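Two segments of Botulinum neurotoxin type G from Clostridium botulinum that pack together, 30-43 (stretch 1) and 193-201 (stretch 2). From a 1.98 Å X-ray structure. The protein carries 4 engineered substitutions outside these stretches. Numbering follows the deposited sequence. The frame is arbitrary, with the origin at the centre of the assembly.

Stretch 1 30-43: VIFNDIGNGQFKLN
Stretch 2, residues 193-201: TKFVWIKDF

Stretch 1 forms a β-hairpin, with strands 30-33 and 39-43 joined by a loop, and its second strand pairs antiparallel with strand 195-201, the axes approaching to 4.6 Å with 157° between their directions. The register places Phe40 opposite Ile198, Lys41 opposite Trp197 (CA to CA 4.4 Å) and Leu42 opposite Val196. Backbone torsions are extended, near -130/150 at Phe40 and -134/144 at Ile198. Four hydrogen bonds fix this register: Phe40 N to Ile198 O (2.9 Å), Ile198 N to Phe40 O (2.8 Å), Leu42 N to Val196 O (2.9 Å) and Val196 N to Leu42 O (3.0 Å). Between these pairs, Lys41 CA lies 3.4 Å from Val196 O and Trp197 CA 3.4 Å from Phe40 O, as CA-H...O contacts.

The face carrying Phe40, Leu42, Val196 and Ile198 is buried and apolar. Phe40 adopts chi1 p with chi2 86°, which turns its ring toward Ile198, so that Ile198 CB sits over one face, 4.0 Å from the ring centroid, and Phe40 CZ lies 3.6 Å from Ile198 CG2. Ile198 (m, t) also extends its CD1 to 4.0 Å from CD1 of Leu42 (m, t). Val196 (t), compact and branched at CB, takes its place on the same buried face.

The other face is built around Trp197, which has the largest area covered by the opposing stretch. Its chi1 of -79° and chi2 of 95° lay the indole across the hairpin. Lys41 is all-trans: its CB stands 3.5 Å from the centroid of the Trp197 six-membered ring, almost on the normal, while its CE is 3.9 Å from the centroid of the Phe195 ring (chi1 p, chi2 88°). Lys41 NZ, 4.6 Å from that Phe195 centroid, makes a cation-pi contact over the face. A long aliphatic chain ending in a charge thus serves both rings. The indole reaches the first hairpin strand, with Trp197 CH2 4.1 Å from CG2 of Ile31 (m, p) and CZ3 3.5 Å from Asn33 ND2. Asn33 (chi1 p) uses ND2 to bond Gln39 OE1 (3.0 Å) and OD1 to accept from Ile35 N (3.1 Å), bracing the turn.

At the loop end, Gly38 follows a cis peptide bond and has phi/psi -135/-124; a CB there would clash with Asn33 O. Asp200, at phi/psi 52/48 with chi1 m, accepts a hydrogen bond at OD1 from Asn37 ND2 (3.2 Å; Asn37 chi1 p), although Asn37 is poorly ordered. A water that accepts from Asp200 N (2.8 Å) also lies 2.4 Å from Gly38 O, unusually short, and so links the two backbones.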

ATOM      1  N   VAL A  30      -4.257  -0.552  21.971  1.00 35.04           N
ATOM      2  CA  VAL A  30      -3.919  -1.101  20.659  1.00 35.04           C
ATOM      3  C   VAL A  30      -5.195  -1.284  19.837  1.00 37.31           C
ATOM      4  O   VAL A  30      -6.211  -1.740  20.348  1.00 40.17           O
ATOM      5  CB  VAL A  30      -3.184  -2.458  20.756  1.00 36.57           C
ATOM      6  CG1 VAL A  30      -2.896  -3.011  19.360  1.00 40.49           C
ATOM      7  CG2 VAL A  30      -1.882  -2.319  21.553  1.00 34.45           C
ATOM      8  N   ILE A  31      -5.147  -0.901  18.567  1.00 31.91           N
ATOM      9  CA  ILE A  31      -6.286  -1.096  17.677  1.00 35.98           C
ATOM     10  C   ILE A  31      -6.010  -2.264  16.733  1.00 31.89           C
ATOM     11  O   ILE A  31      -4.920  -2.404  16.179  1.00 36.47           O
ATOM     12  CB  ILE A  31      -6.614   0.180  16.863  1.00 44.83           C
ATOM     13  CG1 ILE A  31      -7.168   1.277  17.773  1.00 51.41           C
ATOM     14  CG2 ILE A  31      -7.655  -0.121  15.787  1.00 47.00           C
ATOM     15  CD1 ILE A  31      -6.142   1.915  18.660  1.00 60.86           C
ATOM     16  N   PHE A  32      -7.008  -3.109  16.556  1.00 28.78           N
ATOM     17  CA  PHE A  32      -6.874  -4.264  15.692  1.00 35.49           C
ATOM     18  C   PHE A  32      -7.935  -4.181  14.615  1.00 39.81           C
ATOM     19  O   PHE A  32      -8.975  -3.558  14.803  1.00 49.37           O
ATOM     20  CB  PHE A  32      -7.099  -5.561  16.474  1.00 41.52           C
ATOM     21  CG  PHE A  32      -6.010  -5.888  17.463  1.00 38.01           C
ATOM     22  CD1 PHE A  32      -4.851  -6.515  17.047  1.00 38.30           C
ATOM     23  CD2 PHE A  32      -6.168  -5.598  18.812  1.00 34.96           C
ATOM     24  CE1 PHE A  32      -3.853  -6.829  17.950  1.00 37.20           C
ATOM     25  CE2 PHE A  32      -5.182  -5.917  19.728  1.00 41.63           C
ATOM     26  CZ  PHE A  32      -4.019  -6.532  19.298  1.00 45.49           C
ATOM     27  N   ASN A  33      -7.662  -4.808  13.481  1.00 38.85           N
ATOM     28  CA  ASN A  33      -8.718  -5.159  12.546  1.00 41.45           C
ATOM     29  C   ASN A  33      -8.451  -6.564  12.027  1.00 43.66           C
ATOM     30  O   ASN A  33      -7.335  -7.071  12.158  1.00 43.26           O
ATOM     31  CB  ASN A  33      -8.850  -4.128  11.418  1.00 39.78           C
ATOM     32  CG  ASN A  33      -7.657  -4.108  10.491  1.00 32.45           C
ATOM     33  OD1 ASN A  33      -7.190  -5.147  10.037  1.00 36.81           O
ATOM     34  ND2 ASN A  33      -7.159  -2.910  10.199  1.00 33.26           N
ATOM     35  N   ASP A  34      -9.470  -7.202  11.462  1.00 45.38           N
ATOM     36  CA  ASP A  34      -9.327  -8.575  10.993  1.00 44.67           C
ATOM     37  C   ASP A  34      -9.081  -8.698   9.486  1.00 46.89           C
ATOM     38  O   ASP A  34      -9.372  -9.737   8.893  1.00 47.15           O
ATOM     39  CB  ASP A  34     -10.553  -9.404  11.397  1.00 59.83           C
ATOM     40  CG  ASP A  34     -11.867  -8.687  11.110  1.00 70.43           C
ATOM     41  OD1 ASP A  34     -11.972  -8.013  10.063  1.00 70.07           O
ATOM     42  OD2 ASP A  34     -12.801  -8.803  11.932  1.00 78.42           O
ATOM     43  N   ILE A  35      -8.551  -7.648   8.863  1.00 44.09           N
ATOM     44  CA  ILE A  35      -8.189  -7.730   7.447  1.00 46.65           C
ATOM     45  C   ILE A  35      -7.019  -8.689   7.300  1.00 46.34           C
ATOM     46  O   ILE A  35      -6.032  -8.562   8.011  1.00 42.41           O
ATOM     47  CB  ILE A  35      -7.766  -6.365   6.885  1.00 42.84           C
ATOM     48  CG1 ILE A  35      -8.912  -5.354   7.013  1.00 40.02           C
ATOM     49  CG2 ILE A  35      -7.311  -6.515   5.433  1.00 38.02           C
ATOM     50  CD1 ILE A  35      -8.487  -3.900   6.738  1.00 35.52           C
ATOM     51  N   GLY A  36      -7.115  -9.652   6.390  1.00 44.03           N
ATOM     52  CA  GLY A  36      -6.061 -10.644   6.289  1.00 45.38           C
ATOM     53  C   GLY A  36      -6.003 -11.417   7.597  1.00 47.06           C
ATOM     54  O   GLY A  36      -6.978 -12.051   7.972  1.00 48.86           O
ATOM     55  N   ASN A  37      -4.896 -11.354   8.324  1.00 59.71           N
ATOM     56  CA  ASN A  37      -4.862 -12.103   9.575  1.00 72.18           C
ATOM     57  C   ASN A  37      -4.000 -11.618  10.737  1.00 63.35           C
ATOM     58  O   ASN A  37      -3.202 -12.399  11.244  1.00 72.05           O
ATOM     59  CB  ASN A  37      -4.481 -13.557   9.284  1.00 84.29           C
ATOM     60  CG  ASN A  37      -3.050 -13.693   8.808  1.00 81.71           C
ATOM     61  OD1 ASN A  37      -2.405 -14.721   9.019  1.00 88.27           O
ATOM     62  ND2 ASN A  37      -2.541 -12.645   8.169  1.00 63.74           N
ATOM     63  N   GLY A  38      -4.125 -10.374  11.189  1.00 66.55           N
ATOM     64  CA  GLY A  38      -4.864  -9.296  10.562  1.00 40.43           C
ATOM     65  C   GLY A  38      -3.925  -8.086  10.655  1.00 37.19           C
ATOM     66  O   GLY A  38      -2.794  -8.160  10.191  1.00 41.88           O
ATOM     67  N   GLN A  39      -4.364  -6.980  11.252  1.00 30.32           N
ATOM     68  CA  GLN A  39      -3.510  -5.790  11.351  1.00 30.25           C
ATOM     69  C   GLN A  39      -3.599  -5.148  12.720  1.00 33.56           C
ATOM     70  O   GLN A  39      -4.658  -5.165  13.325  1.00 36.28           O
ATOM     71  CB  GLN A  39      -3.911  -4.749  10.302  1.00 27.92           C
ATOM     72  CG  GLN A  39      -4.011  -5.294   8.877  1.00 29.71           C
ATOM     73  CD  GLN A  39      -4.460  -4.214   7.884  1.00 35.25           C
ATOM     74  OE1 GLN A  39      -4.822  -3.091   8.276  1.00 32.93           O
ATOM     75  NE2 GLN A  39      -4.438  -4.549   6.601  1.00 27.70           N
ATOM     76  N   PHE A  40      -2.497  -4.572  13.212  1.00 31.01           N
ATOM     77  CA  PHE A  40      -2.582  -3.791  14.449  1.00 31.61           C
ATOM     78  C   PHE A  40      -1.902  -2.429  14.387  1.00 30.54           C
ATOM     79  O   PHE A  40      -0.925  -2.234  13.674  1.00 35.02           O
ATOM     80  CB  PHE A  40      -2.130  -4.579  15.705  1.00 28.27           C
ATOM     81  CG  PHE A  40      -0.666  -4.912  15.745  1.00 32.09           C
ATOM     82  CD1 PHE A  40       0.255  -4.005  16.253  1.00 32.89           C
ATOM     83  CD2 PHE A  40      -0.214  -6.158  15.327  1.00 38.50           C
ATOM     84  CE1 PHE A  40       1.605  -4.317  16.319  1.00 34.31           C
ATOM     85  CE2 PHE A  40       1.139  -6.478  15.380  1.00 40.16           C
ATOM     86  CZ  PHE A  40       2.055  -5.553  15.889  1.00 32.49           C
ATOM     87  N   LYS A  41      -2.441  -1.501  15.168  1.00 26.42           N
ATOM     88  CA  LYS A  41      -1.977  -0.125  15.199  1.00 24.81           C
ATOM     89  C   LYS A  41      -1.406   0.199  16.582  1.00 23.54           C
ATOM     90  O   LYS A  41      -2.089   0.058  17.599  1.00 34.31           O
ATOM     91  CB  LYS A  41      -3.156   0.801  14.893  1.00 23.65           C
ATOM     92  CG  LYS A  41      -2.834   2.291  14.773  1.00 23.24           C
ATOM     93  CD  LYS A  41      -4.175   3.034  14.577  1.00 28.26           C
ATOM     94  CE  LYS A  41      -4.054   4.530  14.469  1.00 37.74           C
ATOM     95  NZ  LYS A  41      -5.421   5.120  14.285  1.00 29.81           N
ATOM     96  N   LEU A  42      -0.154   0.631  16.606  1.00 25.20           N
ATOM     97  CA  LEU A  42       0.475   1.155  17.821  1.00 29.37           C
ATOM     98  C   LEU A  42       0.348   2.671  17.857  1.00 30.57           C
ATOM     99  O   LEU A  42       0.783   3.354  16.931  1.00 29.32           O
ATOM    100  CB  LEU A  42       1.953   0.772  17.856  1.00 24.58           C
ATOM    101  CG  LEU A  42       2.293  -0.722  17.780  1.00 28.70           C
ATOM    102  CD1 LEU A  42       3.792  -0.935  17.717  1.00 31.70           C
ATOM    103  CD2 LEU A  42       1.692  -1.458  18.978  1.00 32.80           C
ATOM    104  N   ASN A  43      -0.252   3.180  18.930  1.00 27.97           N
ATOM    105  CA  ASN A  43      -0.354   4.613  19.195  1.00 25.81           C
ATOM    106  C   ASN A  43       0.775   5.026  20.133  1.00 30.56           C
ATOM    107  O   ASN A  43       1.517   4.172  20.627  1.00 27.43           O
ATOM    108  CB  ASN A  43      -1.709   4.936  19.846  1.00 23.26           C
ATOM    109  CG  ASN A  43      -2.900   4.549  18.965  1.00 36.12           C
ATOM    110  OD1 ASN A  43      -3.822   3.844  19.399  1.00 37.92           O
ATOM    111  ND2 ASN A  43      -2.882   5.003  17.729  1.00 24.15           N
ATOM    112  N   THR A 193       0.686  12.273  18.473  1.00 28.08           N
ATOM    113  CA  THR A 193      -0.279  11.820  17.481  1.00 25.13           C
ATOM    114  C   THR A 193       0.242  10.671  16.637  1.00 25.17           C
ATOM    115  O   THR A 193      -0.494  10.144  15.806  1.00 23.47           O
ATOM    116  CB  THR A 193      -0.716  12.956  16.518  1.00 28.09           C
ATOM    117  OG1 THR A 193       0.360  13.263  15.617  1.00 29.23           O
ATOM    118  CG2 THR A 193      -1.136  14.190  17.305  1.00 34.83           C
ATOM    119  N   LYS A 194       1.498  10.278  16.843  1.00 22.23           N
ATOM    120  CA  LYS A 194       2.122   9.258  15.991  1.00 26.65           C
ATOM    121  C   LYS A 194       1.456   7.896  16.138  1.00 29.23           C
ATOM    122  O   LYS A 194       1.001   7.517  17.225  1.00 29.73           O
ATOM    123  CB  LYS A 194       3.631   9.126  16.279  1.00 24.84           C
ATOM    124  CG  LYS A 194       4.391   8.228  15.269  1.00 23.61           C
ATOM    125  CD  LYS A 194       4.394   8.847  13.855  1.00 29.91           C
ATOM    126  CE  LYS A 194       5.364  10.034  13.762  1.00 31.49           C
ATOM    127  NZ  LYS A 194       5.204  10.800  12.473  1.00 33.43           N
ATOM    128  N   PHE A 195       1.387   7.161  15.033  1.00 21.52           N
ATOM    129  CA  PHE A 195       0.971   5.771  15.093  1.00 25.37           C
ATOM    130  C   PHE A 195       1.716   5.012  14.015  1.00 28.09           C
ATOM    131  O   PHE A 195       2.294   5.622  13.116  1.00 29.78           O
ATOM    132  CB  PHE A 195      -0.550   5.627  14.918  1.00 19.93           C
ATOM    133  CG  PHE A 195      -1.062   6.141  13.596  1.00 25.22           C
ATOM    134  CD1 PHE A 195      -1.096   5.313  12.481  1.00 19.74           C
ATOM    135  CD2 PHE A 195      -1.486   7.461  13.464  1.00 28.46           C
ATOM    136  CE1 PHE A 195      -1.557   5.789  11.249  1.00 27.41           C
ATOM    137  CE2 PHE A 195      -1.940   7.940  12.247  1.00 27.43           C
ATOM    138  CZ  PHE A 195      -1.977   7.097  11.133  1.00 30.45           C
ATOM    139  N   VAL A 196       1.729   3.689  14.136  1.00 20.48           N
ATOM    140  CA  VAL A 196       2.340   2.821  13.146  1.00 22.79           C
ATOM    141  C   VAL A 196       1.440   1.612  12.987  1.00 27.33           C
ATOM    142  O   VAL A 196       0.978   1.060  13.988  1.00 26.27           O
ATOM    143  CB  VAL A 196       3.737   2.303  13.614  1.00 31.18           C
ATOM    144  CG1 VAL A 196       4.435   1.595  12.468  1.00 29.32           C
ATOM    145  CG2 VAL A 196       4.597   3.439  14.145  1.00 38.08           C
ATOM    146  N   TRP A 197       1.186   1.195  11.746  1.00 26.15           N
ATOM    147  CA  TRP A 197       0.426  -0.037  11.501  1.00 24.64           C
ATOM    148  C   TRP A 197       1.405  -1.163  11.182  1.00 27.95           C
ATOM    149  O   TRP A 197       2.384  -0.959  10.458  1.00 23.53           O
ATOM    150  CB  TRP A 197      -0.568   0.125  10.326  1.00 25.06           C
ATOM    151  CG  TRP A 197      -1.848   0.845  10.669  1.00 27.26           C
ATOM    152  CD1 TRP A 197      -2.119   2.181  10.507  1.00 20.90           C
ATOM    153  CD2 TRP A 197      -3.039   0.256  11.211  1.00 26.40           C
ATOM    154  NE1 TRP A 197      -3.409   2.455  10.927  1.00 23.30           N
ATOM    155  CE2 TRP A 197      -3.993   1.289  11.353  1.00 23.70           C
ATOM    156  CE3 TRP A 197      -3.387  -1.053  11.601  1.00 28.05           C
ATOM    157  CZ2 TRP A 197      -5.269   1.059  11.878  1.00 28.66           C
ATOM    158  CZ3 TRP A 197      -4.649  -1.282  12.110  1.00 29.91           C
ATOM    159  CH2 TRP A 197      -5.581  -0.230  12.245  1.00 33.38           C
ATOM    160  N   ILE A 198       1.120  -2.356  11.702  1.00 27.08           N
ATOM    161  CA  ILE A 198       1.943  -3.537  11.446  1.00 30.50           C
ATOM    162  C   ILE A 198       1.051  -4.733  11.091  1.00 31.62           C
ATOM    163  O   ILE A 198      -0.046  -4.874  11.633  1.00 31.45           O
ATOM    164  CB  ILE A 198       2.799  -3.886  12.686  1.00 34.19           C
ATOM    165  CG1 ILE A 198       3.875  -2.816  12.902  1.00 25.98           C
ATOM    166  CG2 ILE A 198       3.434  -5.271  12.536  1.00 29.73           C
ATOM    167  CD1 ILE A 198       4.488  -2.839  14.276  1.00 42.57           C
ATOM    168  N   LYS A 199       1.517  -5.586  10.181  1.00 25.81           N
ATOM    169  CA  LYS A 199       0.812  -6.815   9.860  1.00 30.64           C
ATOM    170  C   LYS A 199       1.824  -7.884   9.478  1.00 31.72           C
ATOM    171  O   LYS A 199       2.972  -7.575   9.165  1.00 32.61           O
ATOM    172  CB  LYS A 199      -0.182  -6.601   8.703  1.00 29.24           C
ATOM    173  CG  LYS A 199       0.469  -6.414   7.335  1.00 32.98           C
ATOM    174  CD  LYS A 199      -0.592  -6.366   6.223  1.00 34.40           C
ATOM    175  CE  LYS A 199      -0.012  -5.901   4.896  1.00 35.66           C
ATOM    176  NZ  LYS A 199      -0.979  -6.096   3.751  1.00 34.67           N
ATOM    177  N   ASP A 200       1.385  -9.137   9.519  1.00 33.78           N
ATOM    178  CA  ASP A 200       2.198 -10.272   9.097  1.00 39.93           C
ATOM    179  C   ASP A 200       3.561 -10.309   9.767  1.00 40.62           C
ATOM    180  O   ASP A 200       4.567 -10.487   9.086  1.00 40.64           O
ATOM    181  CB  ASP A 200       2.391 -10.250   7.575  1.00 42.61           C
ATOM    182  CG  ASP A 200       1.091 -10.417   6.817  1.00 49.62           C
ATOM    183  OD1 ASP A 200       0.160 -11.054   7.353  1.00 53.07           O
ATOM    184  OD2 ASP A 200       1.004  -9.916   5.677  1.00 60.48           O
ATOM    185  N   PHE A 201       3.612 -10.143  11.087  1.00 36.07           N
ATOM    186  CA  PHE A 201       4.904 -10.227  11.754  1.00 34.94           C
ATOM    187  C   PHE A 201       5.338 -11.685  11.919  1.00 39.97           C
ATOM    188  O   PHE A 201       4.583 -12.515  12.430  1.00 42.12           O
ATOM    189  CB  PHE A 201       4.923  -9.508  13.105  1.00 36.45           C
ATOM    190  CG  PHE A 201       6.274  -9.538  13.770  1.00 43.33           C
ATOM    191  CD1 PHE A 201       7.177  -8.508  13.579  1.00 37.59           C
ATOM    192  CD2 PHE A 201       6.654 -10.621  14.554  1.00 37.93           C
ATOM    193  CE1 PHE A 201       8.429  -8.547  14.172  1.00 40.39           C
ATOM    194  CE2 PHE A 201       7.900 -10.660  15.147  1.00 39.88           C
ATOM    195  CZ  PHE A 201       8.787  -9.626  14.959  1.00 35.03           C
TER
HETATM  196  O   HOH W   1      -1.211  -9.993  10.279  1.00 51.09           O